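Local coordinates for protein putative lipase (Bacteroides thetaiotaomicron VPI-5482, PDB 3BZW) that is a putative lipase of the SGNH hydrolase clan and probably hydrolyses ester bonds in lipids, perhaps those of lysophospholipids, at residues 105-116 and 133-144; 162-170 and 198-206. One frame throughout, in Å; residues are numbered along the deposited sequence.

Contact 1: 105-116 and 133-144. With SO4 (sulfate ion), chain L.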
# COMPACT_ATOMS: atom_id res chain seq x y z
N VAL A 105 -28.82 5.48 -14.13
CA VAL A 105 -28.98 6.71 -13.37
C VAL A 105 -27.61 7.09 -12.81
O VAL A 105 -27.03 6.34 -12.03
CB VAL A 105 -29.95 6.51 -12.17
CG1 VAL A 105 -30.03 7.80 -11.35
CG2 VAL A 105 -31.34 6.12 -12.66
N PRO A 106 -27.07 8.26 -13.21
CA PRO A 106 -25.76 8.67 -12.71
C PRO A 106 -25.73 8.69 -11.18
O PRO A 106 -26.70 9.11 -10.54
CB PRO A 106 -25.59 10.07 -13.31
CG PRO A 106 -26.36 9.98 -14.59
CD PRO A 106 -27.61 9.25 -14.15
N ILE A 107 -24.63 8.24 -10.60
CA ILE A 107 -24.47 8.19 -9.15
C ILE A 107 -24.55 9.58 -8.53
O ILE A 107 -25.23 9.79 -7.53
CB ILE A 107 -23.14 7.51 -8.77
CG1 ILE A 107 -23.18 6.03 -9.16
CG2 ILE A 107 -22.88 7.66 -7.27
CD1 ILE A 107 -24.21 5.20 -8.42
N GLY A 108 -23.84 10.53 -9.14
CA GLY A 108 -23.86 11.90 -8.64
C GLY A 108 -23.01 12.18 -7.41
O GLY A 108 -21.99 11.53 -7.19
N GLU A 109 -23.47 13.14 -6.61
CA GLU A 109 -22.76 13.55 -5.41
C GLU A 109 -23.72 13.69 -4.23
O GLU A 109 -24.89 14.03 -4.41
CB GLU A 109 -22.07 14.90 -5.65
CG GLU A 109 -21.18 14.97 -6.88
CD GLU A 109 -19.86 14.23 -6.71
OE1 GLU A 109 -19.55 13.80 -5.58
OE2 GLU A 109 -19.13 14.09 -7.72
N TRP A 110 -23.22 13.46 -3.02
CA TRP A 110 -24.05 13.56 -1.82
C TRP A 110 -24.34 15.01 -1.39
O TRP A 110 -25.47 15.35 -1.06
CB TRP A 110 -23.38 12.85 -0.63
CG TRP A 110 -23.27 11.36 -0.76
CD1 TRP A 110 -22.12 10.63 -0.86
CD2 TRP A 110 -24.34 10.41 -0.71
NE1 TRP A 110 -22.41 9.28 -0.88
CE2 TRP A 110 -23.76 9.12 -0.78
CE3 TRP A 110 -25.74 10.52 -0.61
CZ2 TRP A 110 -24.53 7.95 -0.76
CZ3 TRP A 110 -26.50 9.35 -0.58
CH2 TRP A 110 -25.89 8.08 -0.66
N PHE A 111 -23.30 15.84 -1.40
CA PHE A 111 -23.41 17.23 -0.98
C PHE A 111 -22.69 18.20 -1.91
O PHE A 111 -21.98 17.80 -2.83
CB PHE A 111 -22.72 17.43 0.38
CG PHE A 111 -23.27 16.60 1.51
CD1 PHE A 111 -24.27 17.11 2.33
CD2 PHE A 111 -22.74 15.35 1.79
CE1 PHE A 111 -24.73 16.38 3.43
CE2 PHE A 111 -23.19 14.61 2.88
CZ PHE A 111 -24.18 15.13 3.70
N THR A 112 -22.88 19.48 -1.62
CA THR A 112 -22.18 20.57 -2.30
C THR A 112 -21.56 21.24 -1.07
O THR A 112 -22.10 21.10 0.04
CB THR A 112 -23.11 21.56 -3.02
OG1 THR A 112 -24.05 22.11 -2.09
CG2 THR A 112 -23.86 20.86 -4.16
N GLU A 113 -20.44 21.94 -1.22
CA GLU A 113 -19.82 22.60 -0.07
C GLU A 113 -19.34 24.00 -0.41
O GLU A 113 -19.04 24.30 -1.56
CB GLU A 113 -18.60 21.81 0.41
CG GLU A 113 -18.84 20.35 0.74
CD GLU A 113 -17.53 19.60 0.97
OE1 GLU A 113 -17.03 19.59 2.11
OE2 GLU A 113 -17.00 19.04 -0.02
N GLN A 114 -19.27 24.85 0.61
CA GLN A 114 -18.78 26.21 0.44
C GLN A 114 -18.46 26.82 1.80
O GLN A 114 -19.05 26.44 2.82
CB GLN A 114 -19.82 27.08 -0.29
CG GLN A 114 -21.13 27.28 0.45
CD GLN A 114 -22.09 28.16 -0.34
OE1 GLN A 114 -21.81 29.32 -0.64
NE2 GLN A 114 -23.25 27.60 -0.69
N GLU A 115 -17.49 27.73 1.82
CA GLU A 115 -17.10 28.39 3.06
C GLU A 115 -18.26 29.27 3.50
O GLU A 115 -18.86 29.97 2.69
CB GLU A 115 -15.85 29.25 2.85
CG GLU A 115 -14.59 28.48 2.50
CD GLU A 115 -14.22 27.44 3.54
OE1 GLU A 115 -14.37 27.72 4.74
OE2 GLU A 115 -13.78 26.34 3.15
N GLU A 116 -18.58 29.23 4.79
CA GLU A 116 -19.67 30.03 5.33
C GLU A 116 -19.26 30.67 6.65
O GLU A 116 -18.34 30.20 7.32
CB GLU A 116 -20.90 29.15 5.59
CG GLU A 116 -21.61 28.61 4.36
CD GLU A 116 -22.26 29.71 3.53
OE1 GLU A 116 -22.77 30.68 4.13
OE2 GLU A 116 -22.28 29.58 2.29
N LYS A 133 -19.26 24.49 5.03
CA LYS A 133 -20.60 23.96 5.29
C LYS A 133 -21.05 23.13 4.10
O LYS A 133 -20.82 23.51 2.95
CB LYS A 133 -21.59 25.10 5.51
CG LYS A 133 -22.97 24.65 6.00
CD LYS A 133 -23.99 25.79 5.94
CE LYS A 133 -25.24 25.47 6.76
NZ LYS A 133 -25.94 24.23 6.32
N ARG A 134 -21.68 22.00 4.37
CA ARG A 134 -22.16 21.13 3.31
C ARG A 134 -23.69 21.15 3.24
O ARG A 134 -24.37 21.31 4.26
CB ARG A 134 -21.67 19.69 3.51
CG ARG A 134 -22.20 19.02 4.77
CD ARG A 134 -21.51 17.68 4.99
NE ARG A 134 -21.85 17.10 6.29
CZ ARG A 134 -21.27 16.02 6.80
NH1 ARG A 134 -20.32 15.39 6.11
NH2 ARG A 134 -21.63 15.57 7.99
N THR A 135 -24.21 21.00 2.03
CA THR A 135 -25.65 21.00 1.79
C THR A 135 -25.98 19.80 0.92
O THR A 135 -25.40 19.62 -0.15
CB THR A 135 -26.08 22.29 1.06
OG1 THR A 135 -25.73 23.43 1.84
CG2 THR A 135 -27.59 22.28 0.82
N PRO A 136 -26.93 18.96 1.36
CA PRO A 136 -27.27 17.79 0.53
C PRO A 136 -27.83 18.18 -0.83
O PRO A 136 -28.53 19.18 -0.96
CB PRO A 136 -28.29 17.04 1.40
CG PRO A 136 -28.91 18.13 2.22
CD PRO A 136 -27.72 18.98 2.59
N VAL A 137 -27.49 17.39 -1.84
CA VAL A 137 -27.98 17.64 -3.19
C VAL A 137 -29.35 16.98 -3.31
O VAL A 137 -29.46 15.76 -3.27
CB VAL A 137 -27.04 17.04 -4.27
CG1 VAL A 137 -27.54 17.41 -5.65
CG2 VAL A 137 -25.62 17.53 -4.06
N MSE A 138 -30.39 17.80 -3.43
CA MSE A 138 -31.74 17.27 -3.55
C MSE A 138 -32.15 17.30 -5.02
O MSE A 138 -32.74 18.28 -5.49
CB MSE A 138 -32.71 18.11 -2.71
CG MSE A 138 -32.34 18.21 -1.23
SE MSE A 138 -32.51 16.51 -0.30
CE MSE A 138 -33.33 17.14 1.33
N THR A 139 -31.84 16.24 -5.75
CA THR A 139 -32.18 16.17 -7.17
C THR A 139 -32.55 14.75 -7.56
O THR A 139 -32.04 13.79 -6.99
CB THR A 139 -31.00 16.63 -8.06
OG1 THR A 139 -31.36 16.50 -9.44
CG2 THR A 139 -29.77 15.77 -7.78
N GLN A 140 -33.44 14.62 -8.53
CA GLN A 140 -33.86 13.31 -9.01
C GLN A 140 -32.99 12.91 -10.19
O GLN A 140 -33.15 11.83 -10.76
CB GLN A 140 -35.33 13.34 -9.44
CG GLN A 140 -36.29 13.68 -8.32
CD GLN A 140 -37.73 13.70 -8.78
OE1 GLN A 140 -38.25 12.71 -9.30
NE2 GLN A 140 -38.39 14.84 -8.60
N ASP A 141 -32.07 13.80 -10.57
CA ASP A 141 -31.18 13.54 -11.70
C ASP A 141 -30.11 12.50 -11.38
O ASP A 141 -29.54 11.90 -12.28
CB ASP A 141 -30.49 14.82 -12.17
CG ASP A 141 -31.46 15.91 -12.57
OD1 ASP A 141 -32.51 15.60 -13.17
OD2 ASP A 141 -31.16 17.10 -12.30
N THR A 142 -29.83 12.30 -10.10
CA THR A 142 -28.79 11.35 -9.71
C THR A 142 -29.26 10.37 -8.64
O THR A 142 -30.26 10.61 -7.96
CB THR A 142 -27.55 12.08 -9.18
OG1 THR A 142 -27.84 12.65 -7.90
CG2 THR A 142 -27.14 13.20 -10.14
N TYR A 143 -28.53 9.27 -8.51
CA TYR A 143 -28.87 8.23 -7.54
C TYR A 143 -28.70 8.74 -6.10
O TYR A 143 -29.59 8.56 -5.27
CB TYR A 143 -27.97 7.02 -7.77
CG TYR A 143 -28.39 5.78 -7.01
CD1 TYR A 143 -29.64 5.19 -7.23
CD2 TYR A 143 -27.52 5.16 -6.12
CE1 TYR A 143 -30.00 4.01 -6.57
CE2 TYR A 143 -27.87 3.99 -5.45
CZ TYR A 143 -29.11 3.42 -5.69
OH TYR A 143 -29.45 2.24 -5.08
N ARG A 144 -27.57 9.37 -5.82
CA ARG A 144 -27.32 9.91 -4.48
C ARG A 144 -28.35 10.99 -4.18
O ARG A 144 -28.81 11.13 -3.05
CB ARG A 144 -25.90 10.47 -4.39
CG ARG A 144 -24.84 9.38 -4.23
CD ARG A 144 -23.44 9.91 -4.46
NE ARG A 144 -22.42 8.93 -4.09
CZ ARG A 144 -21.13 9.03 -4.42
NH1 ARG A 144 -20.70 10.06 -5.13
NH2 ARG A 144 -20.28 8.10 -4.02
S SO4 L . -16.96 9.25 -4.76
O1 SO4 L . -15.72 8.63 -5.29
O2 SO4 L . -17.61 8.30 -3.84
O3 SO4 L . -16.62 10.49 -4.03
O4 SO4 L . -17.87 9.57 -5.88
O HOH W 1 -26.13 14.44 -6.83
O HOH W 2 -26.86 21.20 -2.44
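Trp110 and Arg144 both leave the backbone with CG anti to the carbonyl carbon (chi1 -67° and -78°), which sets the indole beside the extended arginine chain. Arg144 CG sits over the centre of the Trp110 six-membered ring, 3.6 Å from its centroid, a CH-pi contact. The guanidinium has Trp110 CD1 over one face and Ile107 CG2 over the other. Arg144 NH1 donates to Gly108 O at 2.8 Å, a bent bond (136°). Arg144 NH1 and NH2 also bind two oxygens of a sulfate, probably from the crystallisation liquor, which Thr130 of a third subunit holds as well. A leucine in place of Trp110 would probably lose the flat face under Arg144 CG and leave Glu204 without its weak indole N-H partner. Phe111 repeats the theme: Arg134 CD lies 3.7 Å from the Phe111 ring centroid, over the face. Beyond CD, the Arg134 guanidinium forms a salt bridge with Asp196 of a second subunit. Paired backbone bonds join Thr112 to Thr135 and Gln114 to Lys133, the antiparallel pattern of a beta hairpin. At the other end, Tyr143 N donates to Pro106 O at 2.7 Å. The contact thus joins the base of hairpin 111-122/127-136 to the start of helix 143-157, beside helix 195-210.

Contact 2: 162-170 and 198-206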
# COMPACT_ATOMS: atom_id res chain seq x y z
N GLN A 162 -39.51 2.80 12.83
CA GLN A 162 -38.32 2.04 12.50
C GLN A 162 -38.31 1.93 10.97
O GLN A 162 -39.19 1.30 10.39
CB GLN A 162 -38.41 0.64 13.11
CG GLN A 162 -37.22 -0.27 12.81
CD GLN A 162 -35.91 0.32 13.30
OE1 GLN A 162 -35.29 1.14 12.61
NE2 GLN A 162 -35.49 -0.08 14.49
N ILE A 163 -37.34 2.57 10.33
CA ILE A 163 -37.24 2.53 8.87
C ILE A 163 -35.90 1.90 8.50
O ILE A 163 -34.84 2.38 8.92
CB ILE A 163 -37.31 3.95 8.26
CG1 ILE A 163 -38.55 4.69 8.80
CG2 ILE A 163 -37.39 3.86 6.74
CD1 ILE A 163 -38.63 6.15 8.37
N VAL A 164 -35.94 0.84 7.70
CA VAL A 164 -34.72 0.13 7.33
C VAL A 164 -34.53 0.02 5.82
O VAL A 164 -35.48 -0.21 5.08
CB VAL A 164 -34.74 -1.29 7.92
CG1 VAL A 164 -33.37 -1.94 7.80
CG2 VAL A 164 -35.20 -1.23 9.37
N LEU A 165 -33.28 0.19 5.37
CA LEU A 165 -32.96 0.09 3.95
C LEU A 165 -32.34 -1.27 3.65
O LEU A 165 -31.54 -1.78 4.44
CB LEU A 165 -31.97 1.17 3.54
CG LEU A 165 -32.31 2.63 3.86
CD1 LEU A 165 -31.25 3.53 3.25
CD2 LEU A 165 -33.69 2.96 3.31
N LEU A 166 -32.69 -1.84 2.50
CA LEU A 166 -32.13 -3.12 2.09
C LEU A 166 -31.37 -2.89 0.78
O LEU A 166 -31.87 -2.22 -0.12
CB LEU A 166 -33.24 -4.15 1.84
CG LEU A 166 -34.25 -4.44 2.95
CD1 LEU A 166 -35.20 -5.54 2.49
CD2 LEU A 166 -33.53 -4.86 4.22
N THR A 167 -30.16 -3.43 0.69
CA THR A 167 -29.37 -3.27 -0.52
C THR A 167 -29.88 -4.21 -1.61
O THR A 167 -30.40 -5.29 -1.32
CB THR A 167 -27.87 -3.56 -0.28
OG1 THR A 167 -27.72 -4.83 0.38
CG2 THR A 167 -27.24 -2.46 0.57
N PRO A 168 -29.75 -3.81 -2.88
CA PRO A 168 -30.20 -4.60 -4.03
C PRO A 168 -29.49 -5.95 -4.10
O PRO A 168 -28.34 -6.08 -3.66
CB PRO A 168 -29.84 -3.70 -5.22
CG PRO A 168 -29.92 -2.31 -4.64
CD PRO A 168 -29.25 -2.49 -3.30
N LEU A 169 -30.17 -6.95 -4.64
CA LEU A 169 -29.61 -8.30 -4.77
C LEU A 169 -28.70 -8.41 -5.98
O LEU A 169 -28.81 -7.63 -6.92
CB LEU A 169 -30.74 -9.32 -4.92
CG LEU A 169 -31.84 -9.35 -3.86
CD1 LEU A 169 -32.91 -10.36 -4.25
CD2 LEU A 169 -31.23 -9.70 -2.51
N HIS A 170 -27.80 -9.40 -5.95
CA HIS A 170 -26.92 -9.63 -7.10
C HIS A 170 -27.89 -9.97 -8.23
O HIS A 170 -28.99 -10.47 -7.98
CB HIS A 170 -25.96 -10.80 -6.83
CG HIS A 170 -24.71 -10.39 -6.12
ND1 HIS A 170 -24.67 -10.12 -4.77
CD2 HIS A 170 -23.46 -10.15 -6.58
CE1 HIS A 170 -23.46 -9.73 -4.43
NE2 HIS A 170 -22.70 -9.74 -5.51
N TYR A 198 -24.39 1.18 -6.92
CA TYR A 198 -25.75 1.35 -6.45
C TYR A 198 -25.99 0.62 -5.13
O TYR A 198 -26.86 1.00 -4.36
CB TYR A 198 -26.73 0.88 -7.53
CG TYR A 198 -26.55 1.67 -8.81
CD1 TYR A 198 -27.30 2.83 -9.06
CD2 TYR A 198 -25.55 1.32 -9.73
CE1 TYR A 198 -27.05 3.62 -10.18
CE2 TYR A 198 -25.30 2.11 -10.85
CZ TYR A 198 -26.05 3.26 -11.07
OH TYR A 198 -25.77 4.05 -12.16
N VAL A 199 -25.19 -0.41 -4.87
CA VAL A 199 -25.28 -1.16 -3.63
C VAL A 199 -24.57 -0.35 -2.54
O VAL A 199 -25.10 -0.13 -1.45
CB VAL A 199 -24.59 -2.54 -3.78
CG1 VAL A 199 -24.48 -3.23 -2.43
CG2 VAL A 199 -25.39 -3.41 -4.75
N GLN A 200 -23.36 0.10 -2.85
CA GLN A 200 -22.56 0.86 -1.90
C GLN A 200 -23.17 2.19 -1.45
O GLN A 200 -23.04 2.57 -0.29
CB GLN A 200 -21.15 1.08 -2.46
CG GLN A 200 -20.35 -0.21 -2.64
CD GLN A 200 -20.26 -1.05 -1.37
OE1 GLN A 200 -19.94 -0.53 -0.29
NE2 GLN A 200 -20.54 -2.34 -1.49
N ALA A 201 -23.84 2.89 -2.36
CA ALA A 201 -24.45 4.17 -2.02
C ALA A 201 -25.49 3.98 -0.91
O ALA A 201 -25.63 4.83 -0.02
CB ALA A 201 -25.11 4.80 -3.25
N ILE A 202 -26.23 2.88 -0.97
CA ILE A 202 -27.23 2.61 0.05
C ILE A 202 -26.53 2.34 1.38
O ILE A 202 -26.91 2.88 2.42
CB ILE A 202 -28.12 1.42 -0.35
CG1 ILE A 202 -28.98 1.81 -1.57
CG2 ILE A 202 -29.03 1.04 0.81
CD1 ILE A 202 -29.77 0.66 -2.16
N LYS A 203 -25.48 1.52 1.35
CA LYS A 203 -24.75 1.21 2.58
C LYS A 203 -24.20 2.49 3.22
O LYS A 203 -24.27 2.66 4.43
CB LYS A 203 -23.59 0.25 2.29
CG LYS A 203 -24.04 -1.10 1.75
CD LYS A 203 -22.88 -2.08 1.59
CE LYS A 203 -22.31 -2.48 2.94
NZ LYS A 203 -21.31 -3.58 2.81
N GLU A 204 -23.66 3.37 2.39
CA GLU A 204 -23.10 4.64 2.87
C GLU A 204 -24.15 5.56 3.47
O GLU A 204 -23.85 6.35 4.37
CB GLU A 204 -22.39 5.35 1.72
CG GLU A 204 -21.06 4.72 1.34
CD GLU A 204 -20.65 5.03 -0.08
OE1 GLU A 204 -20.98 6.13 -0.57
OE2 GLU A 204 -19.99 4.17 -0.70
N ALA A 205 -25.37 5.47 2.96
CA ALA A 205 -26.46 6.31 3.46
C ALA A 205 -26.73 6.07 4.94
O ALA A 205 -27.25 6.94 5.63
CB ALA A 205 -27.73 6.08 2.64
N GLY A 206 -26.39 4.88 5.43
CA GLY A 206 -26.61 4.56 6.83
C GLY A 206 -26.03 5.62 7.76
O GLY A 206 -26.72 6.12 8.64
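The Ile202 delta methyl points at the Pro168 ring, with Ile202 CD1 only 3.4 Å from Pro168 CD. That is tighter than usual for two carbons. The isoleucine works with both branches. Ile202 CG2 lies anti to the backbone N (CG1 at chi1 -67°) and faces the strand, 4.0 Å from Leu165 CB and 3.9 Å from Thr167 CG2. The Leu165 and Ile202 side chains cross at a slant. Further along the helix, Ala205 CB comes within 4.4 Å of Leu165 CD1. Thr167 turns its methyl to the helix: Thr167 CG2 lies 3.7 Å from Lys203 CG, while Thr167 CB meets Val199 CG1 at 4.0 Å. Its hydroxyl is bonded to Asp215 and to the backbone N of Asn217. Lys203 gives only its aliphatic part here, since its amino group forms a salt bridge with the same Asp215. Strand 162-166 and helix 198-206 run nearly antiparallel (155°), their axes 9.0 Å apart at closest approach. This is helix-on-sheet packing in the alpha/beta core of the SGNH hydrolase fold. Branched aliphatic groups and a proline carry the contact. Cohesion between the two segments therefore comes from apolar packing, and the polar ends of Thr167 and Lys203 are satisfied beside it.

From the N terminus, the chain first enters contact 1 at 105-116. It goes out and back through the hairpin, and 133-144 closes that loop at the hairpin base. Helix 143-157 then leads to strand 162-166, where contact 2 opens. Helix 195-210 closes this second, longer loop. The two contacts are in series, neither nested nor crossed, with centres about 18 Å apart. They still touch. The hydroxyl of Tyr198 probably bonds to Val105 O, and that of Tyr143 to Tyr198 O. Helix 195-210 therefore packs on the central parallel sheet in contact 2 and is bonded to the loop before the hairpin and to the start of helix 143-157, both parts of contact 1. The second subunit reaches both contacts.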